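Local atomic coordinates of adenosine deaminase (PDB entry 4GXW), a protein that belongs to the zinc-dependent adenosine and AMP deaminase family and probably removes the amino group of a purine such as adenine by hydrolysis. Residues A152-P164 against E181-P195. Sequence-based numbering, arbitrary orientation. Where two conformers were deposited one is given.
Sequences ARLIPSIDREQDP and EVAGIGIDYRENDRP
R194 O takes two bonds from the side-on guanidinium of R160, one from NE at 3.0 Å and one from NH2 at 2.9 Å, both in its carbonyl plane. R194 returns the grip: its NE meets R160 O at 2.8 Å almost straight (176°), and its NH2 reaches Q162 O from well above the plane of the Q162 carbonyl. The R160 guanidinium is sandwiched between I187 CD1 over one face and E191 CG over the other, E191 CG lying 3.7 Å from R160 CZ. R160 CG sits between its own backbone N and carbonyl carbon (chi1 77°), and the side chain crosses I187 at about a right angle. Waters link NH1 to Y189 O and NH2 to E191 OE2, which N226 also binds. E161 OE2 accepts R190 N through its anti lone pair. Next to these loops in the chain, strands 152-159 and 184-188 pair in parallel, I158 N bonding G186 O at 2.8 Å. I158 and I187 both touch Y203 of helix 200-208. This is the beta-alpha-beta unit, through helix 164-176, of a TIM-type barrel. D188, its OD1 bound by N118, lies beside zinc ligands H37 and H216; the reciprocal arginine bonds, with R160 NH1 on H216 O, probably help hold both loops beside the metal site.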
loop_
_atom_site.group_PDB
_atom_site.type_symbol
_atom_site.label_atom_id
_atom_site.label_comp_id
_atom_site.label_asym_id
_atom_site.label_seq_id
_atom_site.Cartn_x
_atom_site.Cartn_y
_atom_site.Cartn_z
ATOM N N ALA A 152 0.083 -10.143 -9.704
ATOM C CA ALA A 152 -0.193 -9.811 -8.307
ATOM C C ALA A 152 0.364 -10.833 -7.333
ATOM O O ALA A 152 0.559 -12.004 -7.685
ATOM C CB ALA A 152 -1.703 -9.642 -8.083
ATOM N N ARG A 153 0.634 -10.376 -6.111
ATOM C CA ARG A 153 0.891 -11.269 -4.983
ATOM C C ARG A 153 -0.003 -10.888 -3.816
ATOM O O ARG A 153 -0.315 -9.708 -3.615
ATOM C CB ARG A 153 2.350 -11.198 -4.529
ATOM C CG ARG A 153 3.377 -11.529 -5.600
ATOM C CD ARG A 153 3.312 -12.993 -6.008
ATOM N NE ARG A 153 4.345 -13.327 -6.989
ATOM C CZ ARG A 153 4.234 -13.119 -8.299
ATOM N NH1 ARG A 153 3.133 -12.579 -8.809
ATOM N NH2 ARG A 153 5.232 -13.456 -9.107
ATOM N N LEU A 154 -0.389 -11.896 -3.043
ATOM C CA LEU A 154 -1.173 -11.721 -1.828
ATOM C C LEU A 154 -0.253 -11.792 -0.615
ATOM O O LEU A 154 0.599 -12.681 -0.524
ATOM C CB LEU A 154 -2.224 -12.823 -1.733
ATOM C CG LEU A 154 -3.113 -12.850 -0.489
ATOM C CD1 LEU A 154 -3.890 -11.541 -0.379
ATOM C CD2 LEU A 154 -4.057 -14.044 -0.562
ATOM N N ILE A 155 -0.436 -10.857 0.312
ATOM C CA ILE A 155 0.371 -10.776 1.524
ATOM C C ILE A 155 -0.562 -10.839 2.732
ATOM O O ILE A 155 -1.058 -9.812 3.209
ATOM C CB ILE A 155 1.233 -9.490 1.554
ATOM C CG1 ILE A 155 2.105 -9.390 0.296
ATOM C CG2 ILE A 155 2.097 -9.445 2.816
ATOM C CD1 ILE A 155 2.882 -8.072 0.183
ATOM N N PRO A 156 -0.828 -12.057 3.232
ATOM C CA PRO A 156 -1.607 -12.188 4.466
ATOM C C PRO A 156 -0.900 -11.406 5.565
ATOM O O PRO A 156 0.326 -11.507 5.712
ATOM C CB PRO A 156 -1.597 -13.698 4.724
ATOM C CG PRO A 156 -1.411 -14.301 3.351
ATOM C CD PRO A 156 -0.463 -13.362 2.653
ATOM N N SER A 157 -1.661 -10.632 6.331
ATOM C CA SER A 157 -1.061 -9.681 7.253
ATOM C C SER A 157 -1.583 -9.839 8.666
ATOM O O SER A 157 -2.788 -9.999 8.897
ATOM C CB SER A 157 -1.287 -8.252 6.763
ATOM O OG SER A 157 -0.630 -8.052 5.520
ATOM N N ILE A 158 -0.652 -9.782 9.606
ATOM C CA ILE A 158 -0.966 -9.889 11.017
ATOM C C ILE A 158 -1.781 -8.688 11.483
ATOM O O ILE A 158 -1.470 -7.547 11.122
ATOM C CB ILE A 158 0.341 -9.956 11.831
ATOM C CG1 ILE A 158 1.121 -11.229 11.467
ATOM C CG2 ILE A 158 0.067 -9.834 13.324
ATOM C CD1 ILE A 158 2.588 -11.156 11.839
ATOM N N ASP A 159 -2.858 -8.947 12.224
ATOM C CA ASP A 159 -3.637 -7.912 12.893
ATOM C C ASP A 159 -2.956 -7.710 14.244
ATOM O O ASP A 159 -3.141 -8.504 15.168
ATOM C CB ASP A 159 -5.080 -8.414 13.054
ATOM C CG ASP A 159 -5.979 -7.448 13.787
ATOM O OD1 ASP A 159 -5.492 -6.457 14.372
ATOM O OD2 ASP A 159 -7.203 -7.716 13.778
ATOM N N ARG A 160 -2.150 -6.664 14.363
ATOM C CA ARG A 160 -1.317 -6.517 15.556
ATOM C C ARG A 160 -2.103 -6.170 16.818
ATOM O O ARG A 160 -1.545 -6.167 17.914
ATOM C CB ARG A 160 -0.193 -5.504 15.320
ATOM C CG ARG A 160 -0.640 -4.046 15.361
ATOM C CD ARG A 160 0.373 -3.130 14.661
ATOM N NE ARG A 160 1.712 -3.260 15.238
ATOM C CZ ARG A 160 2.856 -3.054 14.583
ATOM N NH1 ARG A 160 2.851 -2.664 13.312
ATOM N NH2 ARG A 160 4.015 -3.240 15.218
ATOM N N GLU A 161 -3.393 -5.881 16.674
ATOM C CA GLU A 161 -4.236 -5.619 17.837
ATOM C C GLU A 161 -4.687 -6.900 18.522
ATOM O O GLU A 161 -5.208 -6.858 19.636
ATOM C CB GLU A 161 -5.432 -4.748 17.449
ATOM C CG GLU A 161 -5.009 -3.370 16.940
ATOM C CD GLU A 161 -6.172 -2.514 16.498
ATOM O OE1 GLU A 161 -7.294 -2.699 17.025
ATOM O OE2 GLU A 161 -5.975 -1.662 15.607
ATOM N N GLN A 162 -4.476 -8.036 17.865
ATOM C CA GLN A 162 -4.785 -9.332 18.457
ATOM C C GLN A 162 -3.517 -9.996 18.981
ATOM O O GLN A 162 -2.403 -9.526 18.734
ATOM C CB GLN A 162 -5.525 -10.235 17.455
ATOM C CG GLN A 162 -6.610 -9.540 16.594
ATOM C CD GLN A 162 -7.525 -8.574 17.346
ATOM O OE1 GLN A 162 -7.869 -8.791 18.514
ATOM N NE2 GLN A 162 -7.948 -7.507 16.662
ATOM N N ASP A 163 -3.702 -11.076 19.735
ATOM C CA ASP A 163 -2.604 -11.802 20.380
ATOM C C ASP A 163 -1.595 -12.351 19.362
ATOM O O ASP A 163 -1.971 -12.704 18.239
ATOM C CB ASP A 163 -3.202 -12.961 21.186
ATOM C CG ASP A 163 -2.207 -13.609 22.131
ATOM O OD1 ASP A 163 -1.465 -14.515 21.692
ATOM O OD2 ASP A 163 -2.183 -13.233 23.326
ATOM N N PRO A 164 -0.306 -12.422 19.741
ATOM C CA PRO A 164 0.693 -13.010 18.834
ATOM C C PRO A 164 0.392 -14.454 18.410
ATOM O O PRO A 164 0.893 -14.865 17.361
ATOM C CB PRO A 164 2.013 -12.906 19.620
ATOM C CG PRO A 164 1.639 -12.461 21.012
ATOM C CD PRO A 164 0.313 -11.768 20.906
ATOM N N GLU A 181 0.814 -17.484 -5.733
ATOM C CA GLU A 181 0.325 -16.121 -5.537
ATOM C C GLU A 181 0.598 -15.551 -4.146
ATOM O O GLU A 181 0.589 -14.330 -3.966
ATOM C CB GLU A 181 -1.181 -16.064 -5.797
ATOM C CG GLU A 181 -1.573 -16.079 -7.261
ATOM C CD GLU A 181 -1.572 -17.467 -7.878
ATOM O OE1 GLU A 181 -1.383 -18.478 -7.155
ATOM O OE2 GLU A 181 -1.769 -17.549 -9.108
ATOM N N VAL A 182 0.816 -16.418 -3.161
ATOM C CA VAL A 182 0.902 -15.979 -1.774
ATOM C C VAL A 182 2.365 -15.971 -1.354
ATOM O O VAL A 182 2.977 -17.026 -1.189
ATOM C CB VAL A 182 0.046 -16.885 -0.867
ATOM C CG1 VAL A 182 0.101 -16.411 0.575
ATOM C CG2 VAL A 182 -1.395 -16.908 -1.367
ATOM N N ALA A 183 2.917 -14.773 -1.190
ATOM C CA ALA A 183 4.362 -14.575 -1.203
ATOM C C ALA A 183 5.015 -14.312 0.153
ATOM O O ALA A 183 6.215 -14.521 0.304
ATOM C CB ALA A 183 4.712 -13.451 -2.167
ATOM N N GLY A 184 4.251 -13.824 1.122
ATOM C CA GLY A 184 4.846 -13.472 2.394
ATOM C C GLY A 184 3.847 -12.853 3.330
ATOM O O GLY A 184 2.651 -12.821 3.008
ATOM N N ILE A 185 4.337 -12.363 4.467
ATOM C CA ILE A 185 3.478 -11.754 5.477
ATOM C C ILE A 185 3.825 -10.302 5.737
ATOM O O ILE A 185 4.945 -9.850 5.478
ATOM C CB ILE A 185 3.493 -12.518 6.833
ATOM C CG1 ILE A 185 4.887 -12.471 7.470
ATOM C CG2 ILE A 185 2.992 -13.938 6.669
ATOM C CD1 ILE A 185 4.872 -12.786 8.953
ATOM N N GLY A 186 2.846 -9.593 6.282
ATOM C CA GLY A 186 3.027 -8.242 6.781
ATOM C C GLY A 186 2.422 -8.107 8.174
ATOM O O GLY A 186 1.962 -9.100 8.757
ATOM N N ILE A 187 2.433 -6.893 8.722
ATOM C CA ILE A 187 1.778 -6.608 10.000
ATOM C C ILE A 187 1.216 -5.194 9.949
ATOM O O ILE A 187 1.900 -4.265 9.513
ATOM C CB ILE A 187 2.723 -6.807 11.219
ATOM C CG1 ILE A 187 1.949 -6.649 12.526
ATOM C CG2 ILE A 187 3.910 -5.838 11.195
ATOM C CD1 ILE A 187 2.717 -7.159 13.742
ATOM N N ASP A 188 -0.035 -5.037 10.360
ATOM C CA ASP A 188 -0.684 -3.732 10.322
ATOM C C ASP A 188 -1.733 -3.587 11.431
ATOM O O ASP A 188 -1.706 -4.341 12.408
ATOM C CB ASP A 188 -1.244 -3.436 8.919
ATOM C CG ASP A 188 -2.169 -4.528 8.401
ATOM O OD1 ASP A 188 -3.053 -4.986 9.146
ATOM O OD2 ASP A 188 -2.015 -4.935 7.226
ATOM N N TYR A 189 -2.654 -2.642 11.252
ATOM C CA TYR A 189 -3.551 -2.121 12.289
ATOM C C TYR A 189 -2.801 -1.203 13.272
ATOM O O TYR A 189 -1.673 -0.794 12.973
ATOM C CB TYR A 189 -4.419 -3.209 12.934
ATOM C CG TYR A 189 -5.641 -3.585 12.104
ATOM C CD1 TYR A 189 -6.741 -2.738 12.045
ATOM C CD2 TYR A 189 -5.705 -4.779 11.394
ATOM C CE1 TYR A 189 -7.863 -3.058 11.312
ATOM C CE2 TYR A 189 -6.849 -5.114 10.653
ATOM C CZ TYR A 189 -7.915 -4.232 10.615
ATOM O OH TYR A 189 -9.066 -4.528 9.909
ATOM N N ARG A 190 -3.399 -0.840 14.405
ATOM C CA ARG A 190 -2.841 0.258 15.200
ATOM C C ARG A 190 -1.507 -0.116 15.842
ATOM O O ARG A 190 -1.431 -1.080 16.593
ATOM C CB ARG A 190 -3.841 0.732 16.258
ATOM C CG ARG A 190 -3.459 2.038 16.956
ATOM C CD ARG A 190 -4.549 2.499 17.926
ATOM N NE ARG A 190 -4.173 3.707 18.663
ATOM C CZ ARG A 190 -3.766 3.719 19.929
ATOM N NH1 ARG A 190 -3.443 4.866 20.518
ATOM N NH2 ARG A 190 -3.680 2.582 20.611
ATOM N N GLU A 191 -0.463 0.654 15.540
ATOM C CA GLU A 191 0.892 0.330 15.986
ATOM C C GLU A 191 1.116 0.650 17.470
ATOM O O GLU A 191 1.898 -0.028 18.154
ATOM C CB GLU A 191 1.922 1.056 15.098
ATOM C CG GLU A 191 3.356 0.594 15.266
ATOM C CD GLU A 191 4.320 1.262 14.293
ATOM O OE1 GLU A 191 3.860 1.957 13.350
ATOM O OE2 GLU A 191 5.548 1.104 14.486
ATOM N N ASN A 192 0.419 1.666 17.971
ATOM C CA ASN A 192 0.608 2.125 19.347
ATOM C C ASN A 192 0.478 0.986 20.354
ATOM O O ASN A 192 -0.511 0.253 20.336
ATOM C CB ASN A 192 -0.422 3.200 19.706
ATOM C CG ASN A 192 -0.492 4.318 18.687
ATOM O OD1 ASN A 192 -0.808 4.088 17.520
ATOM N ND2 ASN A 192 -0.230 5.544 19.134
ATOM N N ASP A 193 1.481 0.842 21.213
ATOM C CA ASP A 193 1.468 -0.162 22.281
ATOM C C ASP A 193 1.465 -1.624 21.817
ATOM O O ASP A 193 1.284 -2.530 22.640
ATOM C CB ASP A 193 0.290 0.081 23.235
ATOM C CG ASP A 193 0.288 1.481 23.800
ATOM O OD1 ASP A 193 1.338 1.910 24.318
ATOM O OD2 ASP A 193 -0.755 2.163 23.703
ATOM N N ARG A 194 1.674 -1.855 20.524
ATOM C CA ARG A 194 1.731 -3.205 19.970
ATOM C C ARG A 194 3.009 -3.336 19.147
ATOM O O ARG A 194 2.976 -3.424 17.913
ATOM C CB ARG A 194 0.494 -3.515 19.118
ATOM C CG ARG A 194 -0.836 -3.289 19.828
ATOM C CD ARG A 194 -1.000 -4.209 21.026
ATOM N NE ARG A 194 -1.218 -5.591 20.608
ATOM C CZ ARG A 194 -1.307 -6.619 21.442
ATOM N NH1 ARG A 194 -1.184 -6.436 22.750
ATOM N NH2 ARG A 194 -1.512 -7.839 20.963
ATOM N N PRO A 195 4.160 -3.341 19.826
ATOM C CA PRO A 195 5.435 -3.214 19.114
ATOM C C PRO A 195 5.792 -4.472 18.318
ATOM O O PRO A 195 5.323 -5.572 18.631
ATOM C CB PRO A 195 6.431 -2.960 20.244
ATOM C CG PRO A 195 5.839 -3.664 21.403
ATOM C CD PRO A 195 4.356 -3.426 21.283
HETATM O O HOH W 1 0.510 -5.423 6.244
HETATM O O HOH W 2 0.776 -1.340 11.977
HETATM O O HOH W 3 6.109 -1.677 14.035
#